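Local coordinates for phosphoenolpyruvate-protein phosphotransferase (Coxiella burnetii, PDB 3TRC) that probably transfers the phosphoryl group of phosphoenolpyruvate to a histidine of a phosphotransferase-system protein, the piece here being its GAF domain, likely a signalling module, at residues D41-F46 with G128-Q133; Q61-K66 with L107-Y112; E88-A93 with H113-I118; I118-Q123 with T150-L155. One frame throughout, in Å; residues are numbered along the deposited sequence. Where two conformers were deposited one is given.

Interaction 1 of 4, residues D41-F46 with G128-Q133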
loop_
_atom_site.group_PDB
_atom_site.type_symbol
_atom_site.label_atom_id
_atom_site.label_comp_id
_atom_site.label_asym_id
_atom_site.label_seq_id
_atom_site.Cartn_x
_atom_site.Cartn_y
_atom_site.Cartn_z
ATOM N N ASP A 41 16.833 5.226 13.251
ATOM C CA ASP A 41 18.270 4.953 13.210
ATOM C C ASP A 41 18.637 3.542 12.770
ATOM O O ASP A 41 19.735 3.318 12.263
ATOM C CB ASP A 41 18.916 5.294 14.547
ATOM C CG ASP A 41 18.641 6.716 14.959
ATOM O OD1 ASP A 41 18.943 7.635 14.163
ATOM O OD2 ASP A 41 18.081 6.917 16.051
ATOM N N ALA A 42 17.715 2.600 12.943
ATOM C CA ALA A 42 17.913 1.255 12.427
ATOM C C ALA A 42 16.585 0.636 12.017
ATOM O O ALA A 42 15.541 0.934 12.589
ATOM C CB ALA A 42 18.630 0.374 13.457
ATOM N N CYS A 43 16.622 -0.198 10.988
ATOM C CA CYS A 43 15.440 -0.931 10.576
ATOM C C CYS A 43 15.901 -2.274 10.050
ATOM O O CYS A 43 16.827 -2.346 9.247
ATOM C CB CYS A 43 14.657 -0.168 9.508
ATOM S SG CYS A 43 13.137 -0.986 9.000
ATOM N N SER A 44 15.261 -3.332 10.531
ATOM C CA SER A 44 15.622 -4.694 10.163
ATOM C C SER A 44 14.383 -5.490 9.794
ATOM O O SER A 44 13.299 -5.249 10.323
ATOM C CB SER A 44 16.351 -5.387 11.325
ATOM O OG SER A 44 17.521 -4.661 11.682
ATOM N N LEU A 45 14.555 -6.442 8.886
ATOM C CA LEU A 45 13.452 -7.285 8.454
ATOM C C LEU A 45 13.872 -8.737 8.614
ATOM O O LEU A 45 14.916 -9.146 8.111
ATOM C CB LEU A 45 13.086 -6.969 6.999
ATOM C CG LEU A 45 11.728 -7.478 6.512
ATOM C CD1 LEU A 45 11.234 -6.644 5.340
ATOM C CD2 LEU A 45 11.799 -8.951 6.147
ATOM N N PHE A 46 13.067 -9.493 9.356
ATOM C CA PHE A 46 13.333 -10.900 9.611
ATOM C C PHE A 46 12.286 -11.721 8.894
ATOM O O PHE A 46 11.123 -11.322 8.812
ATOM C CB PHE A 46 13.235 -11.205 11.109
ATOM C CG PHE A 46 14.325 -10.583 11.937
ATOM C CD1 PHE A 46 14.204 -9.290 12.412
ATOM C CD2 PHE A 46 15.465 -11.309 12.259
ATOM C CE1 PHE A 46 15.207 -8.721 13.190
ATOM C CE2 PHE A 46 16.472 -10.749 13.024
ATOM C CZ PHE A 46 16.346 -9.461 13.496
ATOM N N GLY A 128 7.069 -12.995 9.020
ATOM C CA GLY A 128 8.278 -12.327 9.447
ATOM C C GLY A 128 8.001 -11.210 10.420
ATOM O O GLY A 128 6.882 -11.071 10.924
ATOM N N ILE A 129 9.030 -10.413 10.683
ATOM C CA ILE A 129 8.934 -9.300 11.617
ATOM C C ILE A 129 9.697 -8.103 11.086
ATOM O O ILE A 129 10.814 -8.239 10.585
ATOM C CB ILE A 129 9.542 -9.653 12.981
ATOM C CG1 ILE A 129 9.053 -11.021 13.463
ATOM C CG2 ILE A 129 9.226 -8.556 13.996
ATOM C CD1 ILE A 129 7.643 -11.010 14.008
ATOM N N LEU A 130 9.093 -6.925 11.207
ATOM C CA LEU A 130 9.759 -5.673 10.859
ATOM C C LEU A 130 10.112 -4.950 12.154
ATOM O O LEU A 130 9.256 -4.749 13.010
ATOM C CB LEU A 130 8.830 -4.811 9.997
ATOM C CG LEU A 130 9.294 -3.402 9.621
ATOM C CD1 LEU A 130 10.448 -3.495 8.642
ATOM C CD2 LEU A 130 8.143 -2.594 9.019
ATOM N N VAL A 131 11.380 -4.574 12.303
ATOM C CA VAL A 131 11.851 -3.979 13.551
ATOM C C VAL A 131 12.470 -2.618 13.278
ATOM O O VAL A 131 13.446 -2.513 12.537
ATOM C CB VAL A 131 12.900 -4.855 14.267
ATOM C CG1 VAL A 131 13.397 -4.152 15.535
ATOM C CG2 VAL A 131 12.328 -6.226 14.609
ATOM N N ILE A 132 11.902 -1.584 13.892
ATOM C CA ILE A 132 12.383 -0.221 13.718
ATOM C C ILE A 132 12.912 0.283 15.064
ATOM O O ILE A 132 12.268 0.115 16.090
ATOM C CB ILE A 132 11.264 0.719 13.201
ATOM C CG1 ILE A 132 10.596 0.143 11.944
ATOM C CG2 ILE A 132 11.828 2.098 12.902
ATOM C CD1 ILE A 132 9.337 -0.670 12.229
ATOM N N GLN A 133 14.100 0.874 15.059
ATOM C CA GLN A 133 14.718 1.301 16.309
ATOM C C GLN A 133 15.269 2.707 16.187
ATOM O O GLN A 133 15.589 3.166 15.097
ATOM C CB GLN A 133 15.841 0.340 16.704
ATOM C CG GLN A 133 15.404 -1.126 16.751
ATOM C CD GLN A 133 16.546 -2.069 17.088
ATOM O OE1 GLN A 133 17.187 -2.639 16.198
ATOM N NE2 GLN A 133 16.807 -2.240 18.380
HETATM O O HOH W 1 16.470 -2.857 13.507
#

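Interaction 2 of 4, residues Q61-K66 with L107-Y112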
loop_
_atom_site.group_PDB
_atom_site.type_symbol
_atom_site.label_atom_id
_atom_site.label_comp_id
_atom_site.label_asym_id
_atom_site.label_seq_id
_atom_site.Cartn_x
_atom_site.Cartn_y
_atom_site.Cartn_z
ATOM N N GLN A 61 19.252 -1.921 7.865
ATOM C CA GLN A 61 19.962 -0.662 7.779
ATOM C C GLN A 61 20.279 -0.272 9.215
ATOM O O GLN A 61 19.381 -0.159 10.049
ATOM C CB GLN A 61 19.092 0.392 7.100
ATOM C CG GLN A 61 19.627 1.806 7.196
ATOM C CD GLN A 61 20.961 1.979 6.501
ATOM O OE1 GLN A 61 21.284 1.264 5.549
ATOM N NE2 GLN A 61 21.752 2.931 6.983
ATOM N N GLY A 62 21.561 -0.113 9.520
ATOM C CA GLY A 62 21.954 0.284 10.858
ATOM C C GLY A 62 22.728 -0.794 11.589
ATOM O O GLY A 62 23.562 -0.489 12.436
ATOM N N LEU A 63 22.450 -2.052 11.261
ATOM C CA LEU A 63 23.119 -3.185 11.886
ATOM C C LEU A 63 24.260 -3.705 11.014
ATOM O O LEU A 63 24.340 -3.402 9.826
ATOM C CB LEU A 63 22.127 -4.323 12.150
ATOM C CG LEU A 63 21.395 -4.364 13.496
ATOM C CD1 LEU A 63 20.932 -2.982 13.933
ATOM C CD2 LEU A 63 20.234 -5.353 13.448
ATOM N N ASN A 64 25.139 -4.496 11.622
ATOM C CA ASN A 64 26.234 -5.167 10.923
ATOM C C ASN A 64 25.719 -5.891 9.674
ATOM O O ASN A 64 24.931 -6.828 9.779
ATOM C CB ASN A 64 26.874 -6.143 11.922
ATOM C CG ASN A 64 27.960 -7.015 11.322
ATOM O OD1 ASN A 64 28.293 -6.930 10.137
ATOM N ND2 ASN A 64 28.529 -7.879 12.165
ATOM N N SER A 65 26.147 -5.450 8.492
ATOM C CA SER A 65 25.583 -5.983 7.249
ATOM C C SER A 65 25.859 -7.473 7.049
ATOM O O SER A 65 25.117 -8.168 6.342
ATOM C CB SER A 65 26.070 -5.184 6.032
ATOM O OG SER A 65 27.436 -5.449 5.748
ATOM N N LYS A 66 26.930 -7.966 7.660
ATOM C CA LYS A 66 27.284 -9.369 7.493
ATOM C C LYS A 66 26.287 -10.266 8.214
ATOM O O LYS A 66 26.199 -11.459 7.924
ATOM C CB LYS A 66 28.718 -9.655 7.967
ATOM C CG LYS A 66 29.264 -10.962 7.420
ATOM C CD LYS A 66 30.572 -11.378 8.074
ATOM C CE LYS A 66 30.967 -12.787 7.631
ATOM N NZ LYS A 66 32.215 -13.268 8.296
ATOM N N LEU A 107 27.528 -7.898 20.237
ATOM C CA LEU A 107 27.329 -7.668 18.804
ATOM C C LEU A 107 27.866 -6.317 18.326
ATOM O O LEU A 107 28.008 -6.087 17.126
ATOM C CB LEU A 107 25.852 -7.816 18.421
ATOM C CG LEU A 107 25.220 -9.193 18.643
ATOM C CD1 LEU A 107 23.771 -9.203 18.180
ATOM C CD2 LEU A 107 26.016 -10.280 17.937
ATOM N N GLY A 108 28.162 -5.427 19.269
ATOM C CA GLY A 108 28.782 -4.155 18.946
ATOM C C GLY A 108 27.907 -3.204 18.151
ATOM O O GLY A 108 28.405 -2.424 17.337
ATOM N N GLU A 109 26.599 -3.263 18.383
ATOM C CA GLU A 109 25.672 -2.349 17.730
ATOM C C GLU A 109 25.451 -1.104 18.590
ATOM O O GLU A 109 25.842 -1.069 19.758
ATOM C CB GLU A 109 24.341 -3.050 17.446
ATOM C CG GLU A 109 24.479 -4.327 16.629
ATOM C CD GLU A 109 24.817 -4.067 15.171
ATOM O OE1 GLU A 109 25.006 -2.888 14.802
ATOM O OE2 GLU A 109 24.887 -5.045 14.394
ATOM N N GLU A 110 24.839 -0.078 18.004
ATOM C CA GLU A 110 24.529 1.145 18.740
ATOM C C GLU A 110 23.502 0.892 19.840
ATOM O O GLU A 110 22.750 -0.079 19.789
ATOM C CB GLU A 110 24.013 2.236 17.795
ATOM C CG GLU A 110 25.070 2.857 16.903
ATOM C CD GLU A 110 24.726 4.281 16.508
ATOM O OE1 GLU A 110 25.040 5.206 17.290
ATOM O OE2 GLU A 110 24.140 4.479 15.425
ATOM N N ASP A 111 23.476 1.776 20.833
ATOM C CA ASP A 111 22.552 1.652 21.956
ATOM C C ASP A 111 21.182 2.238 21.633
ATOM O O ASP A 111 20.913 3.404 21.921
ATOM C CB ASP A 111 23.120 2.335 23.200
ATOM C CG ASP A 111 24.175 1.498 23.892
ATOM O OD1 ASP A 111 23.968 0.272 24.027
ATOM O OD2 ASP A 111 25.211 2.067 24.299
ATOM N N TYR A 112 20.313 1.422 21.050
ATOM C CA TYR A 112 18.968 1.880 20.715
ATOM C C TYR A 112 18.035 1.782 21.909
ATOM O O TYR A 112 18.264 0.998 22.835
ATOM C CB TYR A 112 18.391 1.092 19.537
ATOM C CG TYR A 112 19.276 1.119 18.323
ATOM C CD1 TYR A 112 19.525 2.308 17.649
ATOM C CD2 TYR A 112 19.874 -0.041 17.850
ATOM C CE1 TYR A 112 20.341 2.341 16.538
ATOM C CE2 TYR A 112 20.690 -0.019 16.739
ATOM C CZ TYR A 112 20.923 1.172 16.087
ATOM O OH TYR A 112 21.740 1.189 14.980
HETATM O O HOH W 2 24.107 -0.294 15.370
#

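Interaction 3 of 4, residues E88-A93 with H113-I118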
loop_
_atom_site.group_PDB
_atom_site.type_symbol
_atom_site.label_atom_id
_atom_site.label_comp_id
_atom_site.label_asym_id
_atom_site.label_seq_id
_atom_site.Cartn_x
_atom_site.Cartn_y
_atom_site.Cartn_z
ATOM N N GLU A 88 0.829 -8.710 17.120
ATOM C CA GLU A 88 0.444 -7.314 17.304
ATOM C C GLU A 88 1.709 -6.486 17.395
ATOM O O GLU A 88 2.757 -6.995 17.793
ATOM C CB GLU A 88 -0.304 -7.112 18.621
ATOM C CG GLU A 88 -1.550 -7.931 18.834
ATOM C CD GLU A 88 -2.091 -7.743 20.244
ATOM O OE1 GLU A 88 -1.400 -7.088 21.058
ATOM O OE2 GLU A 88 -3.198 -8.241 20.537
ATOM N N PRO A 89 1.624 -5.195 17.043
ATOM C CA PRO A 89 2.810 -4.357 17.222
ATOM C C PRO A 89 3.188 -4.172 18.689
ATOM O O PRO A 89 2.323 -4.138 19.569
ATOM C CB PRO A 89 2.388 -3.014 16.608
ATOM C CG PRO A 89 1.273 -3.357 15.671
ATOM C CD PRO A 89 0.551 -4.498 16.317
ATOM N N ILE A 90 4.488 -4.065 18.941
ATOM C CA ILE A 90 4.992 -3.643 20.237
ATOM C C ILE A 90 5.753 -2.339 20.018
ATOM O O ILE A 90 6.704 -2.280 19.234
ATOM C CB ILE A 90 5.897 -4.707 20.889
ATOM C CG1 ILE A 90 5.119 -6.012 21.089
ATOM C CG2 ILE A 90 6.430 -4.202 22.224
ATOM C CD1 ILE A 90 5.912 -7.103 21.801
ATOM N N ASN A 91 5.306 -1.291 20.699
ATOM C CA ASN A 91 5.812 0.067 20.520
ATOM C C ASN A 91 6.281 0.587 21.874
ATOM O O ASN A 91 5.463 0.830 22.771
ATOM C CB ASN A 91 4.671 0.929 19.976
ATOM C CG ASN A 91 5.114 2.307 19.520
ATOM O OD1 ASN A 91 6.166 2.803 19.904
ATOM N ND2 ASN A 91 4.283 2.939 18.695
ATOM N N LEU A 92 7.591 0.748 22.033
ATOM C CA LEU A 92 8.168 1.099 23.330
ATOM C C LEU A 92 9.123 2.281 23.227
ATOM O O LEU A 92 9.756 2.491 22.196
ATOM C CB LEU A 92 8.928 -0.101 23.900
ATOM C CG LEU A 92 8.150 -1.413 23.972
ATOM C CD1 LEU A 92 9.084 -2.591 24.240
ATOM C CD2 LEU A 92 7.058 -1.328 25.020
ATOM N N ALA A 93 9.242 3.038 24.315
ATOM C CA ALA A 93 10.192 4.141 24.378
ATOM C C ALA A 93 11.590 3.674 24.787
ATOM O O ALA A 93 12.588 4.292 24.421
ATOM C CB ALA A 93 9.700 5.211 25.335
ATOM N N HIS A 113 16.984 2.590 21.884
ATOM C CA HIS A 113 16.011 2.595 22.962
ATOM C C HIS A 113 14.598 2.500 22.412
ATOM O O HIS A 113 13.914 1.507 22.645
ATOM C CB HIS A 113 16.205 3.828 23.846
ATOM C CG HIS A 113 17.509 3.826 24.578
ATOM N ND1 HIS A 113 17.662 3.252 25.822
ATOM C CD2 HIS A 113 18.732 4.289 24.225
ATOM C CE1 HIS A 113 18.917 3.380 26.213
ATOM N NE2 HIS A 113 19.589 4.005 25.262
ATOM N N GLY A 114 14.168 3.518 21.670
ATOM C CA GLY A 114 12.867 3.480 21.024
ATOM C C GLY A 114 12.766 2.258 20.129
ATOM O O GLY A 114 13.725 1.918 19.442
ATOM N N PHE A 115 11.604 1.610 20.131
ATOM C CA PHE A 115 11.429 0.311 19.471
ATOM C C PHE A 115 10.023 0.175 18.898
ATOM O O PHE A 115 9.032 0.431 19.584
ATOM C CB PHE A 115 11.683 -0.817 20.486
ATOM C CG PHE A 115 11.455 -2.214 19.954
ATOM C CD1 PHE A 115 10.187 -2.788 19.965
ATOM C CD2 PHE A 115 12.525 -2.981 19.511
ATOM C CE1 PHE A 115 9.985 -4.088 19.501
ATOM C CE2 PHE A 115 12.333 -4.283 19.043
ATOM C CZ PHE A 115 11.061 -4.835 19.040
ATOM N N LEU A 116 9.936 -0.212 17.633
ATOM C CA LEU A 116 8.651 -0.589 17.057
ATOM C C LEU A 116 8.813 -1.915 16.339
ATOM O O LEU A 116 9.524 -2.005 15.337
ATOM C CB LEU A 116 8.141 0.480 16.084
ATOM C CG LEU A 116 6.824 0.164 15.366
ATOM C CD1 LEU A 116 5.705 -0.088 16.369
ATOM C CD2 LEU A 116 6.452 1.306 14.420
ATOM N N GLY A 117 8.164 -2.946 16.870
ATOM C CA GLY A 117 8.202 -4.264 16.262
ATOM C C GLY A 117 6.845 -4.595 15.689
ATOM O O GLY A 117 5.832 -4.491 16.379
ATOM N N ILE A 118 6.826 -4.986 14.420
ATOM C CA ILE A 118 5.585 -5.188 13.687
ATOM C C ILE A 118 5.540 -6.563 13.032
ATOM O O ILE A 118 6.438 -6.935 12.276
ATOM C CB ILE A 118 5.425 -4.090 12.616
ATOM C CG1 ILE A 118 5.312 -2.726 13.293
ATOM C CG2 ILE A 118 4.226 -4.360 11.722
ATOM C CD1 ILE A 118 4.983 -1.627 12.356
#

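Interaction 4 of 4, residues I118-Q123 with T150-L155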
loop_
_atom_site.group_PDB
_atom_site.type_symbol
_atom_site.label_atom_id
_atom_site.label_comp_id
_atom_site.label_asym_id
_atom_site.label_seq_id
_atom_site.Cartn_x
_atom_site.Cartn_y
_atom_site.Cartn_z
ATOM N N ILE A 118 6.826 -4.986 14.420
ATOM C CA ILE A 118 5.585 -5.188 13.687
ATOM C C ILE A 118 5.540 -6.563 13.032
ATOM O O ILE A 118 6.438 -6.935 12.276
ATOM C CB ILE A 118 5.425 -4.090 12.616
ATOM C CG1 ILE A 118 5.312 -2.726 13.293
ATOM C CG2 ILE A 118 4.226 -4.360 11.722
ATOM C CD1 ILE A 118 4.983 -1.627 12.356
ATOM N N PRO A 119 4.486 -7.331 13.317
ATOM C CA PRO A 119 4.392 -8.656 12.708
ATOM C C PRO A 119 4.035 -8.535 11.236
ATOM O O PRO A 119 3.215 -7.697 10.848
ATOM C CB PRO A 119 3.257 -9.319 13.494
ATOM C CG PRO A 119 2.404 -8.181 13.933
ATOM C CD PRO A 119 3.331 -7.029 14.180
ATOM N N ILE A 120 4.682 -9.353 10.417
ATOM C CA ILE A 120 4.384 -9.389 8.991
ATOM C C ILE A 120 3.525 -10.612 8.751
ATOM O O ILE A 120 4.007 -11.741 8.827
ATOM C CB ILE A 120 5.668 -9.455 8.146
ATOM C CG1 ILE A 120 6.549 -8.226 8.430
ATOM C CG2 ILE A 120 5.320 -9.550 6.664
ATOM C CD1 ILE A 120 7.902 -8.239 7.725
ATOM N N ILE A 121 2.242 -10.378 8.490
ATOM C CA ILE A 121 1.251 -11.442 8.467
ATOM C C ILE A 121 0.500 -11.450 7.144
ATOM O O ILE A 121 -0.016 -10.423 6.702
ATOM C CB ILE A 121 0.227 -11.267 9.616
ATOM C CG1 ILE A 121 0.946 -11.195 10.965
ATOM C CG2 ILE A 121 -0.806 -12.394 9.597
ATOM C CD1 ILE A 121 0.065 -10.746 12.115
ATOM N N GLU A 122 0.458 -12.615 6.515
ATOM C CA GLU A 122 -0.284 -12.793 5.279
ATOM C C GLU A 122 -1.492 -13.661 5.567
ATOM O O GLU A 122 -1.354 -14.847 5.856
ATOM C CB GLU A 122 0.595 -13.449 4.217
ATOM C CG GLU A 122 -0.156 -13.893 2.973
ATOM C CD GLU A 122 -0.604 -12.730 2.109
ATOM O OE1 GLU A 122 -0.195 -11.581 2.390
ATOM O OE2 GLU A 122 -1.363 -12.968 1.148
ATOM N N GLN A 123 -2.674 -13.056 5.501
ATOM C CA GLN A 123 -3.922 -13.767 5.760
ATOM C C GLN A 123 -3.848 -14.676 6.986
ATOM O O GLN A 123 -4.192 -15.853 6.913
ATOM C CB GLN A 123 -4.335 -14.581 4.534
ATOM C CG GLN A 123 -4.731 -13.733 3.342
ATOM C CD GLN A 123 -5.352 -14.556 2.232
ATOM O OE1 GLN A 123 -6.348 -14.157 1.633
ATOM N NE2 GLN A 123 -4.764 -15.714 1.952
ATOM N N THR A 150 0.780 -0.490 7.758
ATOM C CA THR A 150 0.254 -0.513 6.402
ATOM C C THR A 150 1.308 -1.048 5.446
ATOM O O THR A 150 1.010 -1.856 4.556
ATOM C CB THR A 150 -0.211 0.901 5.967
ATOM O OG1 THR A 150 -1.204 1.364 6.886
ATOM C CG2 THR A 150 -0.809 0.859 4.577
ATOM N N LEU A 151 2.550 -0.624 5.648
ATOM C CA LEU A 151 3.673 -1.099 4.851
ATOM C C LEU A 151 3.891 -2.608 5.007
ATOM O O LEU A 151 4.145 -3.311 4.026
ATOM C CB LEU A 151 4.940 -0.350 5.243
ATOM C CG LEU A 151 6.212 -0.673 4.463
ATOM C CD1 LEU A 151 6.004 -0.400 2.979
ATOM C CD2 LEU A 151 7.379 0.132 5.005
ATOM N N ALA A 152 3.796 -3.096 6.240
ATOM C CA ALA A 152 4.010 -4.515 6.514
ATOM C C ALA A 152 3.017 -5.414 5.781
ATOM O O ALA A 152 3.325 -6.567 5.470
ATOM C CB ALA A 152 3.958 -4.786 8.018
ATOM N N ILE A 153 1.818 -4.901 5.525
ATOM C CA ILE A 153 0.838 -5.642 4.739
ATOM C C ILE A 153 1.383 -5.874 3.335
ATOM O O ILE A 153 1.245 -6.958 2.768
ATOM C CB ILE A 153 -0.503 -4.895 4.673
ATOM C CG1 ILE A 153 -1.052 -4.719 6.091
ATOM C CG2 ILE A 153 -1.493 -5.641 3.792
ATOM C CD1 ILE A 153 -2.248 -3.811 6.192
ATOM N N HIS A 154 2.022 -4.847 2.787
ATOM C CA HIS A 154 2.624 -4.926 1.463
ATOM C C HIS A 154 3.772 -5.934 1.490
ATOM O O HIS A 154 3.889 -6.784 0.613
ATOM C CB HIS A 154 3.130 -3.537 1.057
ATOM C CG HIS A 154 3.335 -3.355 -0.414
ATOM N ND1 HIS A 154 3.180 -4.377 -1.330
ATOM C CD2 HIS A 154 3.688 -2.263 -1.131
ATOM C CE1 HIS A 154 3.429 -3.920 -2.543
ATOM N NE2 HIS A 154 3.742 -2.638 -2.451
ATOM N N LEU A 155 4.626 -5.830 2.506
ATOM C CA LEU A 155 5.750 -6.749 2.653
ATOM C C LEU A 155 5.292 -8.199 2.765
ATOM O O LEU A 155 5.921 -9.100 2.209
ATOM C CB LEU A 155 6.596 -6.367 3.866
ATOM C CG LEU A 155 7.181 -4.951 3.802
ATOM C CD1 LEU A 155 7.972 -4.647 5.059
ATOM C CD2 LEU A 155 8.051 -4.790 2.567
HETATM O O HOH W 3 -1.179 -8.905 2.815
#

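Interaction 1 of 4, residues D41-F46 with G128-Q133
Ala42 to Phe46 pair with Ile129 to Gln133 as neighbouring antiparallel strands in the central sheet of the GAF domain. The backbone ladder runs through three hydrogen-bonded pairs, Ala42 with Gln133, Ser44 with Val131 and Phe46 with Ile129; the bond from Phe46 N to Ile129 O is nearly straight, 176° at the hydrogen. A classic beta bulge interrupts the start, where Asp41 N and Ala42 N both donate to Gln133 O, the first in the carbonyl plane and the second from above it.

Apolar contacts occupy both faces. On one, in one of its two conformers, Cys43 SG touches Leu130 CD1 at 3.7 Å and Ile132 CG1 at 4.0 Å; helix 23-37 packs on Cys43 and Leu45 and holds Cys35, with which Cys43 forms a disulfide in a crystal structure of this protein. On the other, Phe46 CE1 meets Val131 CG2 at 4.1 Å while Ile129 O lies at the ring edge, and Ile80 of helix 78-86 packs on Phe46 and Val131.

Polar side chains join through one water. It accepts from Ser44 OG, which also bonds to Thr60 OG1, and donates to Val131 O and, at 2.8 Å, to Gln133 OE1.

Interaction 2 of 4, residues Q61-K66 with L107-Y112
Glu109 reaches across to the loop at Gly62 to Asn64 and carries most of the contact between these two surface loops of the GAF domain, one following strand 54-61 and the other leading into strand 114-122. Its chain is bent at chi2 (-73°), and the carboxylate end lies against the backbone of the first loop. Glu109 OE2 accepts from Asn64 N at 2.8 Å through its syn lone pair, with a nearly straight angle of 175° at the hydrogen. Glu109 OE2 also lies 3.6 Å from Leu63 CB, and the leucine side chain crosses that of Glu109 at about a right angle. The other oxygen, Glu109 OE1, approaches Leu63 CA and accepts from a water at 2.8 Å.

Glu110 contributes its backbone: Glu110 N donates to this water at 2.7 Å. Further on, Tyr112 brings its hydroxyl to the same water, with 2.8 Å between Tyr112 OH and the water oxygen, while its ring atom CE2 rests 4.1 Å from Leu63 CD1. The water also donates to Gly62 O and thus links both loops. Asn64 in turn accepts at OD1 from Lys66 N, forming an Asx turn.

Both carboxylate oxygens of Glu109 are therefore engaged, OE2 by an amide and OE1 by water, an arrangement that would be expected to favour the ionised carboxylate.

Interaction 3 of 4, residues E88-A93 with H113-I118
Phe115 turns an edge of its ring to strand 90-92: Ile90 O lies near the ring plane, 3.6 Å from Phe115 CD1. Leu92 CD1 approaches that ring obliquely, 4.4 Å from Phe115 CD1, and Ile90 CB stands equally far from Phe115 CE1. The ring belongs to strand 114-122 of the GAF-domain sheet, which here pairs antiparallel with strand 90-92, outermost on this side within the chain. Leu79 of helix 78-86 touches both Leu92 and Phe115, and Val131 of the next strand also packs on the ring.

Four backbone bonds hold the pairing, two between Ile90 and Gly117 and two between Leu92 and Phe115. Gly117 lies beside the Phe115 ring. His113 and Gly114 both face Gln134 in a classic beta bulge, and His113 ND1 bonds to Asp94 OD1.

The face bearing Asn91 and Leu116 is turned to Phe140 and helix 142-164. Asn91 ND2 donates there to Phe140 O and Glu145 OE1. Asn91 crosses Leu116 obliquely, and its CB comes within 3.9 Å of Leu116 CD1. Its CG is anti to the backbone N (chi1 -170°), which puts Asn91 CG 4.0 Å from Leu116 CD1.

Interaction 4 of 4, residues I118-Q123 with T150-L155
Ile120 and Ala152 bury the most surface where strand 114-122 lies under helix 142-164, a helix-on-sheet contact of the GAF domain. The short segments 118-122 and 150-155 cross at -43°, their axes approaching to 7.1 Å, a close spacing in which a small residue faces the strand. Ala152 points its CB toward the strand, where it meets both Ile118 and Ile120.

The methyl of Ala152 has its nearest neighbour in Ile118 CG2, 3.7 Å from Ala152 CB. That branch of Ile118 is anti to the backbone N, while CG1 stands anti to the carbonyl carbon (chi1 -63°). Ile118 also packs on Cys148 and Val149, about one helical turn earlier. Ala152 CB also meets Ile120 CG1 at 4.3 Å.

Ile120 divides its two branches over the helix. Besides the CG1 contact with Ala152, Ile120 CG2 lies against the helical backbone, 3.8 Å from Ala152 O, and reaches Leu155, which buries the third largest area. Ile120 CG2 lies 4.1 Å from Leu155 C and 4.4 Å from Leu155 CB. Leu155 also touches Val30 of helix 23-37, so that the apolar contact continues into the layer of helices on this face of the sheet.

The second subunit approaches near the end of the strand: its Asn18 packs on Glu122 and Ile153. A water lies between Glu122 and Ile153, 2.9 Å from Glu122 OE1 and 3.1 Å from Ile153 O.

Overall arrangement
From the N terminus, the chain enters the sheet at 41-46, and interaction 1 closes the longest loop of the four when 128-133 pairs with that strand. Interactions 2 and 3 both lie within this loop and cross each other: 61-66 waits for 107-112, while 88-93 waits for 113-118, which follows directly. Interaction 4 opens at Ile118, the residue it shares with interaction 3, and crosses interaction 1 by closing only at 150-155. Strand 114-122 thus joins the edge strand of interaction 3 to strand 125-134 of interaction 1 and carries the helix of interaction 4. Interaction 2 ties surface loops together about 24 Å, centre to centre, from interaction 4.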